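Lipoxygenase (Cyanothece sp., PDB 5EK8) probably catalyses the insertion of molecular oxygen into polyunsaturated fatty acids at a non-heme iron, as a 9R-lipoxygenase that carries bound iron and sodium. Local coordinates at residues A[197-208]-A[612-623]; A[275-283]-A[503-511]. One frame throughout, in Å; residues are numbered along the deposited sequence.

Contact 1: residues A[197-208]-A[612-623]; sequences SANVLTPIKAKH and TNQVYIFSVLNG
Tyr616 and Thr202 meet where two nearly antiparallel helices pack side by side, helix 188-214 against helix 608-623, their local axes 9.7 Å apart at closest and 174° between their directions. With its CG anti to the backbone N (chi1 172°), Tyr616 reaches across so that its OH donates to Thr202 OG1 at 2.6 Å. That same OG1 passes a bond back to Ala198 O, which also takes the amide of Thr202 from the opposite face of its plane, so a short relay ties the phenol to the helix backbone. Lys205 CB lies over one face of the ring, 4.2 Å from its centroid; Val620 CG2, one turn on from Tyr616, lies over the opposite face toward its rim. The bent lysine chain carries NZ on to a salt bridge with Glu11 of helix 2-21. Beyond the ring, Leu201 CD1 sits 3.6 Å from both Ser619 CB and Val620 CG2. At the other end His208 ND1 and Thr612 OG1, in plane at the ring edge, share a 2.8 Å hydrogen bond; Asp227 holds the far nitrogen and Tyr228 also bonds the threonine. This is antiparallel helix packing in the helical body of a lipoxygenase, with the side chain of Val620 about 5 Å from that of the iron ligand Ile668.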
loop_
_atom_site.group_PDB
_atom_site.type_symbol
_atom_site.label_atom_id
_atom_site.label_comp_id
_atom_site.label_asym_id
_atom_site.label_seq_id
_atom_site.Cartn_x
_atom_site.Cartn_y
_atom_site.Cartn_z
ATOM N N SER A 197 17.637 8.647 -4.590
ATOM C CA SER A 197 17.322 9.084 -3.231
ATOM C C SER A 197 18.155 8.313 -2.212
ATOM O O SER A 197 18.767 8.895 -1.302
ATOM C CB SER A 197 15.828 8.899 -2.950
ATOM O OG SER A 197 15.418 9.637 -1.814
ATOM N N ALA A 198 18.184 6.997 -2.386
ATOM C CA ALA A 198 18.953 6.136 -1.505
ATOM C C ALA A 198 20.443 6.459 -1.596
ATOM O O ALA A 198 21.140 6.441 -0.589
ATOM C CB ALA A 198 18.697 4.666 -1.833
ATOM N N ASN A 199 20.933 6.762 -2.793
ATOM C CA ASN A 199 22.354 7.071 -2.949
ATOM C C ASN A 199 22.735 8.375 -2.248
ATOM O O ASN A 199 23.848 8.512 -1.744
ATOM C CB ASN A 199 22.738 7.138 -4.428
ATOM C CG ASN A 199 24.193 6.774 -4.666
ATOM O OD1 ASN A 199 24.895 6.335 -3.753
ATOM N ND2 ASN A 199 24.651 6.946 -5.896
ATOM N N VAL A 200 21.810 9.329 -2.210
ATOM C CA VAL A 200 22.047 10.545 -1.438
ATOM C C VAL A 200 22.022 10.278 0.072
ATOM O O VAL A 200 22.959 10.631 0.783
ATOM C CB VAL A 200 21.009 11.634 -1.763
ATOM C CG1 VAL A 200 21.206 12.842 -0.859
ATOM C CG2 VAL A 200 21.090 12.029 -3.227
ATOM N N LEU A 201 20.957 9.642 0.553
ATOM C CA LEU A 201 20.713 9.550 1.998
ATOM C C LEU A 201 21.473 8.440 2.747
ATOM O O LEU A 201 21.766 8.583 3.933
ATOM C CB LEU A 201 19.211 9.380 2.242
ATOM C CG LEU A 201 18.359 10.643 2.108
ATOM C CD1 LEU A 201 16.870 10.316 2.032
ATOM C CD2 LEU A 201 18.642 11.567 3.276
ATOM N N THR A 202 21.787 7.343 2.065
ATOM C CA THR A 202 22.389 6.176 2.717
ATOM C C THR A 202 23.800 6.387 3.289
ATOM O O THR A 202 24.096 5.863 4.361
ATOM C CB THR A 202 22.428 4.969 1.754
ATOM O OG1 THR A 202 21.102 4.689 1.293
ATOM C CG2 THR A 202 22.978 3.731 2.442
ATOM N N PRO A 203 24.678 7.141 2.592
ATOM C CA PRO A 203 26.001 7.354 3.202
ATOM C C PRO A 203 25.946 8.046 4.564
ATOM O O PRO A 203 26.857 7.867 5.379
ATOM C CB PRO A 203 26.714 8.239 2.181
ATOM C CG PRO A 203 26.089 7.878 0.895
ATOM C CD PRO A 203 24.643 7.645 1.206
ATOM N N ILE A 204 24.885 8.814 4.803
ATOM C CA ILE A 204 24.676 9.478 6.084
ATOM C C ILE A 204 24.388 8.445 7.171
ATOM O O ILE A 204 25.079 8.376 8.194
ATOM C CB ILE A 204 23.507 10.492 6.015
ATOM C CG1 ILE A 204 23.622 11.380 4.773
ATOM C CG2 ILE A 204 23.459 11.341 7.267
ATOM C CD1 ILE A 204 24.846 12.276 4.762
ATOM N N LYS A 205 23.357 7.642 6.930
ATOM C CA LYS A 205 22.954 6.585 7.845
ATOM C C LYS A 205 24.121 5.643 8.113
ATOM O O LYS A 205 24.321 5.186 9.234
ATOM C CB LYS A 205 21.759 5.820 7.269
ATOM C CG LYS A 205 20.985 4.985 8.277
ATOM C CD LYS A 205 21.473 3.542 8.320
ATOM C CE LYS A 205 21.136 2.788 7.038
ATOM N NZ LYS A 205 21.738 1.422 7.020
ATOM N N ALA A 206 24.895 5.371 7.069
ATOM C CA ALA A 206 26.065 4.513 7.177
ATOM C C ALA A 206 27.103 5.141 8.095
ATOM O O ALA A 206 27.627 4.480 8.993
ATOM C CB ALA A 206 26.657 4.248 5.804
ATOM N N LYS A 207 27.390 6.421 7.863
ATOM C CA LYS A 207 28.301 7.176 8.718
ATOM C C LYS A 207 27.896 7.057 10.184
ATOM O O LYS A 207 28.719 6.746 11.049
ATOM C CB LYS A 207 28.329 8.648 8.308
ATOM C CG LYS A 207 29.360 9.475 9.060
ATOM C CD LYS A 207 28.979 10.948 9.106
ATOM C CE LYS A 207 29.906 11.733 10.027
ATOM N NZ LYS A 207 29.329 13.047 10.434
ATOM N N HIS A 208 26.616 7.291 10.453
ATOM C CA HIS A 208 26.114 7.255 11.818
ATOM C C HIS A 208 26.237 5.869 12.430
ATOM O O HIS A 208 26.663 5.722 13.576
ATOM C CB HIS A 208 24.662 7.716 11.856
ATOM C CG HIS A 208 24.476 9.139 11.439
ATOM N ND1 HIS A 208 23.266 9.637 11.012
ATOM C CD2 HIS A 208 25.350 10.173 11.387
ATOM C CE1 HIS A 208 23.401 10.918 10.713
ATOM N NE2 HIS A 208 24.656 11.266 10.929
ATOM N N THR A 612 18.963 7.682 13.674
ATOM C CA THR A 612 19.414 7.859 12.309
ATOM C C THR A 612 18.573 7.014 11.363
ATOM O O THR A 612 18.215 7.479 10.285
ATOM C CB THR A 612 20.913 7.521 12.135
ATOM O OG1 THR A 612 21.289 7.708 10.764
ATOM C CG2 THR A 612 21.226 6.097 12.558
ATOM N N ASN A 613 18.223 5.795 11.769
ATOM C CA ASN A 613 17.385 4.968 10.909
ATOM C C ASN A 613 15.983 5.550 10.744
ATOM O O ASN A 613 15.403 5.481 9.658
ATOM C CB ASN A 613 17.315 3.539 11.442
ATOM C CG ASN A 613 18.542 2.731 11.077
ATOM O OD1 ASN A 613 18.602 2.122 10.007
ATOM N ND2 ASN A 613 19.538 2.738 11.954
ATOM N N GLN A 614 15.449 6.129 11.817
ATOM C CA GLN A 614 14.162 6.823 11.765
ATOM C C GLN A 614 14.166 7.897 10.685
ATOM O O GLN A 614 13.384 7.840 9.717
ATOM C CB GLN A 614 13.830 7.458 13.119
ATOM C CG GLN A 614 12.588 8.350 13.105
ATOM C CD GLN A 614 12.356 9.057 14.435
ATOM O OE1 GLN A 614 12.883 8.645 15.469
ATOM N NE2 GLN A 614 11.567 10.129 14.414
ATOM N N VAL A 615 15.064 8.867 10.849
ATOM C CA VAL A 615 15.135 9.982 9.909
ATOM C C VAL A 615 15.425 9.500 8.484
ATOM O O VAL A 615 14.813 9.966 7.515
ATOM C CB VAL A 615 16.199 11.003 10.334
ATOM C CG1 VAL A 615 16.162 12.222 9.417
ATOM C CG2 VAL A 615 15.977 11.409 11.786
ATOM N N TYR A 616 16.345 8.548 8.368
ATOM C CA TYR A 616 16.705 7.974 7.077
ATOM C C TYR A 616 15.494 7.409 6.346
ATOM O O TYR A 616 15.207 7.796 5.213
ATOM C CB TYR A 616 17.758 6.880 7.252
ATOM C CG TYR A 616 18.060 6.107 5.991
ATOM C CD1 TYR A 616 18.809 6.672 4.970
ATOM C CD2 TYR A 616 17.603 4.803 5.825
ATOM C CE1 TYR A 616 19.085 5.968 3.819
ATOM C CE2 TYR A 616 17.880 4.088 4.676
ATOM C CZ TYR A 616 18.620 4.677 3.675
ATOM O OH TYR A 616 18.903 3.982 2.523
ATOM N N ILE A 617 14.782 6.500 7.006
ATOM C CA ILE A 617 13.639 5.841 6.396
ATOM C C ILE A 617 12.546 6.836 6.037
ATOM O O ILE A 617 11.986 6.761 4.945
ATOM C CB ILE A 617 13.051 4.747 7.316
ATOM C CG1 ILE A 617 14.007 3.560 7.404
ATOM C CG2 ILE A 617 11.707 4.261 6.789
ATOM C CD1 ILE A 617 14.251 2.892 6.069
ATOM N N PHE A 618 12.238 7.768 6.936
ATOM C CA PHE A 618 11.177 8.729 6.626
ATOM C C PHE A 618 11.536 9.568 5.398
ATOM O O PHE A 618 10.724 9.729 4.469
ATOM C CB PHE A 618 10.895 9.634 7.823
ATOM C CG PHE A 618 10.178 8.948 8.939
ATOM C CD1 PHE A 618 9.423 7.813 8.700
ATOM C CD2 PHE A 618 10.253 9.435 10.229
ATOM C CE1 PHE A 618 8.761 7.171 9.728
ATOM C CE2 PHE A 618 9.589 8.800 11.265
ATOM C CZ PHE A 618 8.843 7.666 11.014
ATOM N N SER A 619 12.768 10.075 5.392
ATOM C CA SER A 619 13.265 10.921 4.309
ATOM C C SER A 619 13.312 10.185 2.971
ATOM O O SER A 619 13.038 10.767 1.920
ATOM C CB SER A 619 14.651 11.450 4.661
ATOM O OG SER A 619 14.668 11.943 5.990
ATOM N N VAL A 620 13.663 8.904 3.019
ATOM C CA VAL A 620 13.672 8.068 1.823
ATOM C C VAL A 620 12.255 7.840 1.306
ATOM O O VAL A 620 11.962 8.091 0.135
ATOM C CB VAL A 620 14.341 6.699 2.089
ATOM C CG1 VAL A 620 13.878 5.658 1.070
ATOM C CG2 VAL A 620 15.857 6.832 2.080
ATOM N N LEU A 621 11.378 7.376 2.193
ATOM C CA LEU A 621 10.018 7.004 1.822
ATOM C C LEU A 621 9.217 8.178 1.267
ATOM O O LEU A 621 8.418 8.000 0.347
ATOM C CB LEU A 621 9.283 6.396 3.020
ATOM C CG LEU A 621 9.709 4.991 3.458
ATOM C CD1 LEU A 621 8.742 4.434 4.501
ATOM C CD2 LEU A 621 9.821 4.056 2.260
ATOM N N ASN A 622 9.410 9.373 1.814
ATOM C CA ASN A 622 8.695 10.517 1.260
ATOM C C ASN A 622 9.501 11.205 0.148
ATOM O O ASN A 622 8.958 11.999 -0.619
ATOM C CB ASN A 622 8.315 11.506 2.375
ATOM C CG ASN A 622 9.181 12.767 2.382
ATOM O OD1 ASN A 622 10.415 12.705 2.404
ATOM N ND2 ASN A 622 8.524 13.923 2.372
ATOM N N GLY A 623 10.791 10.880 0.055
ATOM C CA GLY A 623 11.663 11.475 -0.944
ATOM C C GLY A 623 11.516 10.874 -2.333
ATOM O O GLY A 623 11.830 11.520 -3.335
#

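Contact 2: residues A[275-283]-A[503-511]; sequences MSFIWDNYE and EGIMANTDS
Ile505 pushes the end of its side chain against the rings of Phe277 and Trp279, while Tyr282 lies against its base, and each ring receives it differently. Trp279 offers a face: Ile505 CD1 stands 3.5 Å from the centroid of the six-membered ring, only 13° off the normal, a CH-pi contact, and the two side chains run alongside each other in the same direction. Phe277 offers an edge, its CD1 lying 3.6 Å from that same methyl. Ile505 CG1 points anti to the backbone N (chi1 -170°) and the chain stays extended, which carries CD1 as far as the two rings. Tyr282 comes in at about a right angle to the isoleucine, its CE2 4.0 Å from Ile505 CB, and its OH accepts the amide of Ile505 at 3.0 Å, near the ring plane, although the position of that oxygen is less certain. Gly504 CA lies beside this hydroxyl and 3.5 Å from Asn281 ND2. The carbonyl O of Ile278 packs against Ile505 CB at 3.5 Å. A water donates to Ile505 O at 2.8 Å and makes weaker bonds to Ser276 O and Ile278 N, bridging the end of strand 272-277 to the Gly504-Ala507 type I turn. Farther along, Asp510 forms salt bridges with Lys274 and Lys264. Helix 337-377 also touches Phe277, Trp279 and Ile505. No direct hydrogen bond joins the two backbones, so the fit depends mainly on the shape of Ile505 against the rings, and the water gives its carbonyl a polar partner.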
loop_
_atom_site.group_PDB
_atom_site.type_symbol
_atom_site.label_atom_id
_atom_site.label_comp_id
_atom_site.label_asym_id
_atom_site.label_seq_id
_atom_site.Cartn_x
_atom_site.Cartn_y
_atom_site.Cartn_z
ATOM N N MET A 275 -9.274 11.388 22.006
ATOM C CA MET A 275 -8.654 10.335 21.218
ATOM C C MET A 275 -7.873 9.396 22.137
ATOM O O MET A 275 -7.119 9.838 23.008
ATOM C CB MET A 275 -7.746 10.920 20.136
ATOM C CG MET A 275 -7.162 9.886 19.171
ATOM S SD MET A 275 -8.258 9.383 17.825
ATOM C CE MET A 275 -9.241 8.093 18.592
ATOM N N SER A 276 -8.077 8.098 21.945
ATOM C CA SER A 276 -7.533 7.099 22.847
ATOM C C SER A 276 -6.546 6.187 22.147
ATOM O O SER A 276 -6.829 5.642 21.078
ATOM C CB SER A 276 -8.658 6.254 23.455
ATOM O OG SER A 276 -9.640 7.060 24.082
ATOM N N PHE A 277 -5.388 6.015 22.767
ATOM C CA PHE A 277 -4.464 4.977 22.357
ATOM C C PHE A 277 -4.151 4.089 23.554
ATOM O O PHE A 277 -3.456 4.504 24.485
ATOM C CB PHE A 277 -3.193 5.583 21.765
ATOM C CG PHE A 277 -3.429 6.343 20.489
ATOM C CD1 PHE A 277 -3.917 5.697 19.363
ATOM C CD2 PHE A 277 -3.162 7.704 20.415
ATOM C CE1 PHE A 277 -4.141 6.389 18.193
ATOM C CE2 PHE A 277 -3.382 8.403 19.247
ATOM C CZ PHE A 277 -3.869 7.746 18.131
ATOM N N ILE A 278 -4.692 2.874 23.522
ATOM C CA ILE A 278 -4.505 1.899 24.593
ATOM C C ILE A 278 -3.862 0.625 24.052
ATOM O O ILE A 278 -4.322 0.053 23.065
ATOM C CB ILE A 278 -5.841 1.549 25.287
ATOM C CG1 ILE A 278 -6.287 2.693 26.201
ATOM C CG2 ILE A 278 -5.701 0.278 26.097
ATOM C CD1 ILE A 278 -7.224 3.670 25.541
ATOM N N TRP A 279 -2.799 0.184 24.714
ATOM C CA TRP A 279 -1.970 -0.900 24.201
ATOM C C TRP A 279 -2.033 -2.146 25.077
ATOM O O TRP A 279 -1.175 -3.025 24.975
ATOM C CB TRP A 279 -0.517 -0.426 24.068
ATOM C CG TRP A 279 -0.403 0.922 23.426
ATOM C CD1 TRP A 279 -0.449 2.138 24.053
ATOM C CD2 TRP A 279 -0.235 1.197 22.031
ATOM N NE1 TRP A 279 -0.321 3.152 23.131
ATOM C CE2 TRP A 279 -0.188 2.600 21.883
ATOM C CE3 TRP A 279 -0.121 0.394 20.891
ATOM C CZ2 TRP A 279 -0.030 3.215 20.643
ATOM C CZ3 TRP A 279 0.032 1.009 19.659
ATOM C CH2 TRP A 279 0.080 2.405 19.546
ATOM N N ASP A 280 -3.054 -2.226 25.927
ATOM C CA ASP A 280 -3.203 -3.357 26.846
ATOM C C ASP A 280 -3.224 -4.704 26.119
ATOM O O ASP A 280 -2.888 -5.741 26.696
ATOM C CB ASP A 280 -4.473 -3.205 27.682
ATOM C CG ASP A 280 -4.434 -1.993 28.585
ATOM O OD1 ASP A 280 -5.514 -1.486 28.954
ATOM O OD2 ASP A 280 -3.321 -1.539 28.918
ATOM N N ASN A 281 -3.599 -4.666 24.843
ATOM C CA ASN A 281 -3.719 -5.860 24.012
ATOM C C ASN A 281 -2.399 -6.404 23.457
ATOM O O ASN A 281 -2.362 -7.500 22.898
ATOM C CB ASN A 281 -4.650 -5.563 22.839
ATOM C CG ASN A 281 -5.794 -6.534 22.744
ATOM O OD1 ASN A 281 -6.253 -7.079 23.748
ATOM N ND2 ASN A 281 -6.267 -6.761 21.526
ATOM N N TYR A 282 -1.319 -5.641 23.601
ATOM C CA TYR A 282 -0.104 -5.921 22.835
ATOM C C TYR A 282 1.150 -6.145 23.672
ATOM O O TYR A 282 1.277 -5.642 24.790
ATOM C CB TYR A 282 0.131 -4.786 21.841
ATOM C CG TYR A 282 -1.132 -4.433 21.099
ATOM C CD1 TYR A 282 -1.662 -5.299 20.151
ATOM C CD2 TYR A 282 -1.815 -3.253 21.363
ATOM C CE1 TYR A 282 -2.830 -4.999 19.476
ATOM C CE2 TYR A 282 -2.987 -2.936 20.686
ATOM C CZ TYR A 282 -3.490 -3.818 19.745
ATOM O OH TYR A 282 -4.651 -3.518 19.070
ATOM N N GLU A 283 2.068 -6.924 23.111
ATOM C CA GLU A 283 3.319 -7.249 23.778
ATOM C C GLU A 283 4.356 -6.135 23.614
ATOM O O GLU A 283 4.756 -5.800 22.498
ATOM C CB GLU A 283 3.873 -8.568 23.241
ATOM C CG GLU A 283 5.020 -9.130 24.049
ATOM C CD GLU A 283 5.667 -10.329 23.387
ATOM O OE1 GLU A 283 5.344 -10.609 22.213
ATOM O OE2 GLU A 283 6.502 -10.989 24.041
ATOM N N GLU A 503 -11.281 -5.083 17.835
ATOM C CA GLU A 503 -10.762 -5.185 19.188
ATOM C C GLU A 503 -9.373 -4.560 19.225
ATOM O O GLU A 503 -8.751 -4.347 18.184
ATOM C CB GLU A 503 -10.723 -6.643 19.656
ATOM C CG GLU A 503 -9.948 -7.585 18.747
ATOM C CD GLU A 503 -9.972 -9.026 19.245
ATOM O OE1 GLU A 503 -8.938 -9.489 19.775
ATOM O OE2 GLU A 503 -11.023 -9.694 19.106
ATOM N N GLY A 504 -8.893 -4.256 20.423
ATOM C CA GLY A 504 -7.582 -3.658 20.575
ATOM C C GLY A 504 -7.635 -2.146 20.628
ATOM O O GLY A 504 -8.569 -1.563 21.179
ATOM N N ILE A 505 -6.628 -1.512 20.034
ATOM C CA ILE A 505 -6.434 -0.071 20.154
ATOM C C ILE A 505 -7.517 0.751 19.444
ATOM O O ILE A 505 -7.810 1.878 19.848
ATOM C CB ILE A 505 -5.035 0.344 19.613
ATOM C CG1 ILE A 505 -4.733 1.804 19.966
ATOM C CG2 ILE A 505 -4.916 0.091 18.107
ATOM C CD1 ILE A 505 -3.326 2.210 19.677
ATOM N N MET A 506 -8.124 0.189 18.403
ATOM C CA MET A 506 -9.114 0.930 17.621
ATOM C C MET A 506 -10.547 0.630 18.054
ATOM O O MET A 506 -11.501 1.038 17.389
ATOM C CB MET A 506 -8.951 0.638 16.125
ATOM C CG MET A 506 -7.640 1.138 15.537
ATOM S SD MET A 506 -7.197 2.786 16.118
ATOM C CE MET A 506 -8.558 3.758 15.476
ATOM N N ALA A 507 -10.693 -0.073 19.171
ATOM C CA ALA A 507 -12.015 -0.366 19.708
ATOM C C ALA A 507 -12.337 0.594 20.844
ATOM O O ALA A 507 -11.528 0.795 21.747
ATOM C CB ALA A 507 -12.096 -1.813 20.179
ATOM N N ASN A 508 -13.519 1.197 20.783
ATOM C CA ASN A 508 -13.957 2.130 21.811
ATOM C C ASN A 508 -14.528 1.403 23.027
ATOM O O ASN A 508 -15.473 0.617 22.915
ATOM C CB ASN A 508 -14.988 3.103 21.240
ATOM C CG ASN A 508 -15.426 4.147 22.248
ATOM O OD1 ASN A 508 -14.769 4.360 23.267
ATOM N ND2 ASN A 508 -16.542 4.807 21.965
ATOM N N THR A 509 -13.946 1.675 24.189
ATOM C CA THR A 509 -14.361 1.042 25.434
ATOM C C THR A 509 -15.176 2.022 26.268
ATOM O O THR A 509 -15.781 1.653 27.275
ATOM C CB THR A 509 -13.149 0.554 26.253
ATOM O OG1 THR A 509 -12.224 -0.120 25.391
ATOM C CG2 THR A 509 -13.586 -0.396 27.361
ATOM N N ASP A 510 -15.191 3.279 25.839
ATOM C CA ASP A 510 -15.879 4.327 26.578
ATOM C C ASP A 510 -17.392 4.302 26.381
ATOM O O ASP A 510 -17.889 4.135 25.267
ATOM C CB ASP A 510 -15.328 5.694 26.177
ATOM C CG ASP A 510 -13.905 5.907 26.650
ATOM O OD1 ASP A 510 -13.149 6.635 25.966
ATOM O OD2 ASP A 510 -13.547 5.342 27.707
ATOM N N SER A 511 -18.116 4.472 27.481
ATOM C CA SER A 511 -19.571 4.504 27.452
ATOM C C SER A 511 -20.056 5.910 27.121
ATOM O O SER A 511 -21.089 6.091 26.469
ATOM C CB SER A 511 -20.141 4.046 28.796
ATOM O OG SER A 511 -19.467 2.892 29.270
HETATM O O HOH W 1 -7.447 2.608 22.481
#

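Contact 1 joins two regular helices, whereas contact 2 sets the end of a strand and the turn after it against a loop without regular structure. Both are partly buried, with centres 33 Å apart and nearest atoms about 13 Å apart, and they share no element; along the chain contact 2 is nested within the loop that contact 1 closes. Between the helices, apolar packing is joined by hydrogen bonds from side chain to side chain, with a salt bridge to a third helix; the loop contact relies on apolar packing and a bridging water. The Val620 end of contact 1 approaches the iron site, while contact 2 lies away from it, at the end of a strand of the six-stranded sheet.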